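Local coordinates for threonine--tRNA ligase catalytic subunit (Aeropyrum pernix, PDB 3A32), which probably attaches threonine to its tRNA after activating it with ATP, as a zinc-binding class II synthetase that lacks the domain for editing mischarged tRNA, at residues Val346-Ala360 with Phe402-Asp414. Sequence-based numbering, arbitrary orientation.
Sequences VKTGGEVDREIEDLA and FIGAKEVREKVLD. With SO4 (sulfate ion), chain D.
Ile-356 and Leu-359, on one flank of helix 353-360, pack against Ile-403 and Val-408, at the junction of a strand and helix 405-410. With CG1 of Ile-356 anti to the carbonyl carbon (chi1 -69°), its CD1 reaches the start of that helix, 3.4 Å from Ala-405 N, while the side chains of Ile-356 and Val-408 cross at about a right angle, Ile-356 CG1 3.8 Å from Val-408 CG2. One turn on, Leu-359 lays CD2 against Ile-403 CG2 at 3.7 Å and also touches Val-408 and Leu-413; Ile-403 CD1 rests on Ala-360. Strands 341-347 and 399-403 are parallel neighbours, joined here by a bond from Val-346 N to Ile-403 O (2.8 Å). A water then bridges the segments, receiving the N-H of Ala-405 and donating to Val-346 O.

Toward solvent this buried apolar cluster gives way to partly exposed Val-352 and Thr-348, whose CG1 and CG2 respectively meet Ala-405 CB, and to exposed, polar side chains: Glu-355 OE1 lies 3.4 Å from Val-408 CG1, and Arg-409 NH2 4.2 Å from Val-352 CB. Asp-353 OD1 takes both the N-H and the hydroxyl of Thr-348, whose OG1 also accepts from Gly-350 N in an ST turn. A valine at Thr-348 would probably leave the turn less firmly held, with Gly-350 N losing its acceptor and Asp-353 one donor. Strand, turn and helix here belong to the anticodon-binding domain shared by class IIa synthetases, with helix 353-369 packed on its mixed sheet.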
loop_
_atom_site.group_PDB
_atom_site.type_symbol
_atom_site.label_atom_id
_atom_site.label_comp_id
_atom_site.label_asym_id
_atom_site.label_seq_id
_atom_site.Cartn_x
_atom_site.Cartn_y
_atom_site.Cartn_z
ATOM N N VAL A 346 -28.092 -18.623 -15.695
ATOM C CA VAL A 346 -29.338 -19.314 -15.320
ATOM C C VAL A 346 -29.641 -20.443 -16.326
ATOM O O VAL A 346 -30.259 -20.226 -17.383
ATOM C CB VAL A 346 -30.490 -18.368 -15.183
ATOM C CG1 VAL A 346 -31.698 -19.103 -14.553
ATOM C CG2 VAL A 346 -30.070 -17.074 -14.368
ATOM N N LYS A 347 -29.145 -21.634 -16.018
ATOM C CA LYS A 347 -29.238 -22.753 -16.962
ATOM C C LYS A 347 -30.655 -23.327 -17.006
ATOM O O LYS A 347 -31.419 -23.204 -16.044
ATOM C CB LYS A 347 -28.196 -23.817 -16.646
ATOM C CG LYS A 347 -26.922 -23.568 -17.416
ATOM C CD LYS A 347 -25.689 -23.944 -16.633
ATOM C CE LYS A 347 -24.421 -23.298 -17.284
ATOM N NZ LYS A 347 -23.560 -24.231 -18.144
ATOM N N THR A 348 -30.992 -23.928 -18.144
ATOM C CA THR A 348 -32.357 -24.345 -18.447
ATOM C C THR A 348 -32.471 -25.859 -18.601
ATOM O O THR A 348 -33.546 -26.407 -18.432
ATOM C CB THR A 348 -32.910 -23.645 -19.745
ATOM O OG1 THR A 348 -32.157 -24.052 -20.890
ATOM C CG2 THR A 348 -32.821 -22.123 -19.624
ATOM N N GLY A 349 -31.361 -26.528 -18.902
ATOM C CA GLY A 349 -31.386 -27.940 -19.258
ATOM C C GLY A 349 -31.385 -28.186 -20.766
ATOM O O GLY A 349 -31.032 -29.300 -21.236
ATOM N N GLY A 350 -31.759 -27.156 -21.536
ATOM C CA GLY A 350 -31.838 -27.265 -22.979
ATOM C C GLY A 350 -30.593 -26.764 -23.646
ATOM O O GLY A 350 -29.665 -26.345 -22.991
ATOM N N GLU A 351 -30.593 -26.778 -24.971
ATOM C CA GLU A 351 -29.431 -26.460 -25.796
ATOM C C GLU A 351 -28.972 -25.008 -25.764
ATOM O O GLU A 351 -27.851 -24.677 -26.196
ATOM C CB GLU A 351 -29.784 -26.782 -27.219
ATOM C CG GLU A 351 -30.286 -28.185 -27.359
ATOM C CD GLU A 351 -29.310 -29.037 -28.112
ATOM O OE1 GLU A 351 -29.610 -29.242 -29.330
ATOM O OE2 GLU A 351 -28.263 -29.448 -27.499
ATOM N N VAL A 352 -29.844 -24.131 -25.298
ATOM C CA VAL A 352 -29.480 -22.719 -25.160
ATOM C C VAL A 352 -28.394 -22.582 -24.049
ATOM O O VAL A 352 -27.685 -21.593 -24.009
ATOM C CB VAL A 352 -30.745 -21.837 -24.947
ATOM C CG1 VAL A 352 -31.383 -22.133 -23.608
ATOM C CG2 VAL A 352 -30.455 -20.349 -25.126
ATOM N N ASP A 353 -28.254 -23.592 -23.189
ATOM C CA ASP A 353 -27.283 -23.567 -22.079
ATOM C C ASP A 353 -25.839 -23.381 -22.535
ATOM O O ASP A 353 -24.981 -22.934 -21.777
ATOM C CB ASP A 353 -27.403 -24.812 -21.195
ATOM C CG ASP A 353 -28.638 -24.778 -20.313
ATOM O OD1 ASP A 353 -29.448 -23.826 -20.480
ATOM O OD2 ASP A 353 -28.803 -25.709 -19.465
ATOM N N ARG A 354 -25.603 -23.708 -23.795
ATOM C CA ARG A 354 -24.289 -23.641 -24.372
ATOM C C ARG A 354 -23.938 -22.175 -24.672
ATOM O O ARG A 354 -22.836 -21.719 -24.372
ATOM C CB ARG A 354 -24.252 -24.508 -25.632
ATOM C CG ARG A 354 -22.929 -24.515 -26.331
ATOM C CD ARG A 354 -23.088 -25.137 -27.695
ATOM N NE ARG A 354 -23.887 -24.347 -28.652
ATOM C CZ ARG A 354 -25.158 -24.606 -28.992
ATOM N NH1 ARG A 354 -25.830 -25.616 -28.423
ATOM N NH2 ARG A 354 -25.776 -23.850 -29.899
ATOM N N GLU A 355 -24.891 -21.443 -25.241
ATOM C CA GLU A 355 -24.711 -20.028 -25.497
ATOM C C GLU A 355 -24.687 -19.238 -24.178
ATOM O O GLU A 355 -23.986 -18.270 -24.057
ATOM C CB GLU A 355 -25.861 -19.525 -26.334
ATOM C CG GLU A 355 -25.880 -19.977 -27.754
ATOM C CD GLU A 355 -27.100 -19.438 -28.441
ATOM O OE1 GLU A 355 -27.157 -18.189 -28.644
ATOM O OE2 GLU A 355 -28.001 -20.264 -28.741
ATOM N N ILE A 356 -25.513 -19.636 -23.218
ATOM C CA ILE A 356 -25.509 -19.037 -21.874
ATOM C C ILE A 356 -24.144 -19.218 -21.200
ATOM O O ILE A 356 -23.602 -18.264 -20.638
ATOM C CB ILE A 356 -26.598 -19.671 -20.969
ATOM C CG1 ILE A 356 -27.994 -19.277 -21.464
ATOM C CG2 ILE A 356 -26.333 -19.358 -19.489
ATOM C CD1 ILE A 356 -29.092 -20.001 -20.780
ATOM N N GLU A 357 -23.605 -20.444 -21.286
ATOM C CA GLU A 357 -22.344 -20.788 -20.648
ATOM C C GLU A 357 -21.207 -20.033 -21.319
ATOM O O GLU A 357 -20.385 -19.450 -20.622
ATOM C CB GLU A 357 -22.130 -22.319 -20.596
ATOM C CG GLU A 357 -20.679 -22.769 -20.264
ATOM C CD GLU A 357 -20.255 -22.462 -18.810
ATOM O OE1 GLU A 357 -21.131 -22.480 -17.903
ATOM O OE2 GLU A 357 -19.042 -22.210 -18.568
ATOM N N ASP A 358 -21.190 -19.991 -22.649
ATOM C CA ASP A 358 -20.180 -19.251 -23.366
ATOM C C ASP A 358 -20.273 -17.726 -23.157
ATOM O O ASP A 358 -19.257 -17.058 -23.074
ATOM C CB ASP A 358 -20.192 -19.593 -24.873
ATOM C CG ASP A 358 -19.851 -21.097 -25.166
ATOM O OD1 ASP A 358 -19.465 -21.875 -24.246
ATOM O OD2 ASP A 358 -19.971 -21.503 -26.344
ATOM N N LEU A 359 -21.476 -17.170 -23.116
ATOM C CA LEU A 359 -21.647 -15.752 -22.790
ATOM C C LEU A 359 -21.134 -15.384 -21.384
ATOM O O LEU A 359 -20.317 -14.469 -21.236
ATOM C CB LEU A 359 -23.104 -15.276 -23.021
ATOM C CG LEU A 359 -23.348 -13.748 -22.989
ATOM C CD1 LEU A 359 -22.534 -12.987 -24.020
ATOM C CD2 LEU A 359 -24.858 -13.377 -23.084
ATOM N N ALA A 360 -21.600 -16.108 -20.369
ATOM C CA ALA A 360 -21.200 -15.897 -18.970
ATOM C C ALA A 360 -19.683 -15.976 -18.780
ATOM O O ALA A 360 -19.046 -15.060 -18.246
ATOM C CB ALA A 360 -21.914 -16.925 -18.052
ATOM N N PHE A 402 -27.246 -11.222 -14.650
ATOM C CA PHE A 402 -28.006 -12.457 -14.838
ATOM C C PHE A 402 -28.011 -12.829 -16.289
ATOM O O PHE A 402 -28.421 -12.026 -17.140
ATOM C CB PHE A 402 -29.449 -12.330 -14.327
ATOM C CG PHE A 402 -29.544 -12.271 -12.808
ATOM C CD1 PHE A 402 -29.489 -13.436 -12.045
ATOM C CD2 PHE A 402 -29.667 -11.043 -12.153
ATOM C CE1 PHE A 402 -29.566 -13.388 -10.654
ATOM C CE2 PHE A 402 -29.740 -10.983 -10.762
ATOM C CZ PHE A 402 -29.704 -12.150 -9.999
ATOM N N ILE A 403 -27.498 -14.017 -16.585
ATOM C CA ILE A 403 -27.503 -14.473 -17.956
ATOM C C ILE A 403 -28.300 -15.749 -18.113
ATOM O O ILE A 403 -27.828 -16.806 -17.772
ATOM C CB ILE A 403 -26.129 -14.657 -18.555
ATOM C CG1 ILE A 403 -25.310 -13.361 -18.386
ATOM C CG2 ILE A 403 -26.310 -15.044 -20.102
ATOM C CD1 ILE A 403 -23.881 -13.542 -18.435
ATOM N N GLY A 404 -29.541 -15.598 -18.587
ATOM C CA GLY A 404 -30.393 -16.736 -18.932
ATOM C C GLY A 404 -30.755 -16.766 -20.425
ATOM O O GLY A 404 -30.226 -16.001 -21.234
ATOM N N ALA A 405 -31.643 -17.685 -20.769
ATOM C CA ALA A 405 -32.145 -17.891 -22.136
ATOM C C ALA A 405 -32.686 -16.596 -22.741
ATOM O O ALA A 405 -32.448 -16.303 -23.890
ATOM C CB ALA A 405 -33.264 -18.956 -22.093
ATOM N N LYS A 406 -33.461 -15.851 -21.963
ATOM C CA LYS A 406 -34.071 -14.591 -22.366
ATOM C C LYS A 406 -33.002 -13.553 -22.725
ATOM O O LYS A 406 -33.122 -12.840 -23.708
ATOM C CB LYS A 406 -34.936 -14.070 -21.198
ATOM C CG LYS A 406 -35.820 -12.878 -21.584
ATOM C CD LYS A 406 -36.833 -12.443 -20.459
ATOM C CE LYS A 406 -37.563 -13.642 -19.767
ATOM N NZ LYS A 406 -39.091 -13.459 -19.540
ATOM N N GLU A 407 -31.966 -13.443 -21.891
ATOM C CA GLU A 407 -30.857 -12.511 -22.118
ATOM C C GLU A 407 -30.100 -12.840 -23.389
ATOM O O GLU A 407 -29.750 -11.967 -24.162
ATOM C CB GLU A 407 -29.855 -12.515 -20.928
ATOM C CG GLU A 407 -30.391 -11.859 -19.652
ATOM C CD GLU A 407 -31.542 -12.626 -19.036
ATOM O OE1 GLU A 407 -31.532 -13.884 -19.025
ATOM O OE2 GLU A 407 -32.475 -11.970 -18.587
ATOM N N VAL A 408 -29.803 -14.106 -23.569
ATOM C CA VAL A 408 -29.201 -14.541 -24.813
ATOM C C VAL A 408 -30.120 -14.247 -26.072
ATOM O O VAL A 408 -29.653 -13.716 -27.084
ATOM C CB VAL A 408 -28.889 -16.019 -24.698
ATOM C CG1 VAL A 408 -28.647 -16.608 -26.039
ATOM C CG2 VAL A 408 -27.682 -16.249 -23.719
ATOM N N ARG A 409 -31.406 -14.584 -26.010
ATOM C CA ARG A 409 -32.264 -14.452 -27.190
ATOM C C ARG A 409 -32.610 -13.009 -27.503
ATOM O O ARG A 409 -32.745 -12.621 -28.679
ATOM C CB ARG A 409 -33.538 -15.248 -26.984
ATOM C CG ARG A 409 -33.359 -16.732 -27.067
ATOM C CD ARG A 409 -34.465 -17.432 -26.269
ATOM N NE ARG A 409 -34.287 -18.874 -26.433
ATOM C CZ ARG A 409 -35.001 -19.813 -25.804
ATOM N NH1 ARG A 409 -35.978 -19.478 -24.964
ATOM N NH2 ARG A 409 -34.735 -21.096 -26.039
ATOM N N GLU A 410 -32.751 -12.195 -26.455
ATOM C CA GLU A 410 -33.133 -10.783 -26.648
ATOM C C GLU A 410 -31.950 -9.872 -26.750
ATOM O O GLU A 410 -32.109 -8.692 -27.109
ATOM C CB GLU A 410 -34.021 -10.309 -25.514
ATOM C CG GLU A 410 -35.292 -11.083 -25.514
ATOM C CD GLU A 410 -36.200 -10.744 -24.380
ATOM O OE1 GLU A 410 -35.870 -9.818 -23.586
ATOM O OE2 GLU A 410 -37.245 -11.436 -24.293
ATOM N N LYS A 411 -30.772 -10.381 -26.379
ATOM C CA LYS A 411 -29.520 -9.588 -26.480
ATOM C C LYS A 411 -29.548 -8.388 -25.565
ATOM O O LYS A 411 -29.110 -7.298 -25.928
ATOM C CB LYS A 411 -29.198 -9.176 -27.932
ATOM C CG LYS A 411 -28.892 -10.378 -28.854
ATOM C CD LYS A 411 -27.417 -10.821 -28.909
ATOM C CE LYS A 411 -27.289 -12.210 -29.575
ATOM N NZ LYS A 411 -27.871 -12.317 -31.018
ATOM N N VAL A 412 -30.063 -8.604 -24.367
ATOM C CA VAL A 412 -30.152 -7.564 -23.348
ATOM C C VAL A 412 -29.798 -8.236 -22.027
ATOM O O VAL A 412 -30.433 -9.258 -21.652
ATOM C CB VAL A 412 -31.589 -6.946 -23.272
ATOM C CG1 VAL A 412 -31.696 -5.922 -22.109
ATOM C CG2 VAL A 412 -31.928 -6.283 -24.611
ATOM N N LEU A 413 -28.766 -7.723 -21.339
ATOM C CA LEU A 413 -28.395 -8.309 -20.045
ATOM C C LEU A 413 -29.307 -7.768 -18.957
ATOM O O LEU A 413 -29.765 -6.657 -19.068
ATOM C CB LEU A 413 -26.950 -7.981 -19.699
ATOM C CG LEU A 413 -25.879 -8.512 -20.664
ATOM C CD1 LEU A 413 -24.558 -7.846 -20.344
ATOM C CD2 LEU A 413 -25.770 -10.067 -20.631
ATOM N N ASP A 414 -29.565 -8.555 -17.934
ATOM C CA ASP A 414 -30.302 -8.122 -16.741
ATOM C C ASP A 414 -29.262 -7.842 -15.638
ATOM O O ASP A 414 -28.665 -8.775 -15.064
ATOM C CB ASP A 414 -31.293 -9.208 -16.320
ATOM C CG ASP A 414 -31.948 -8.947 -14.989
ATOM O OD1 ASP A 414 -31.614 -7.994 -14.288
ATOM O OD2 ASP A 414 -32.845 -9.735 -14.618
HETATM S S SO4 D . -38.172 -9.981 -17.670
HETATM O O1 SO4 D . -38.989 -11.165 -17.911
HETATM O O2 SO4 D . -38.715 -8.894 -18.500
HETATM O O3 SO4 D . -38.224 -9.661 -16.247
HETATM O O4 SO4 D . -36.770 -10.300 -17.943
HETATM O O HOH W 1 -32.565 -19.158 -18.350
#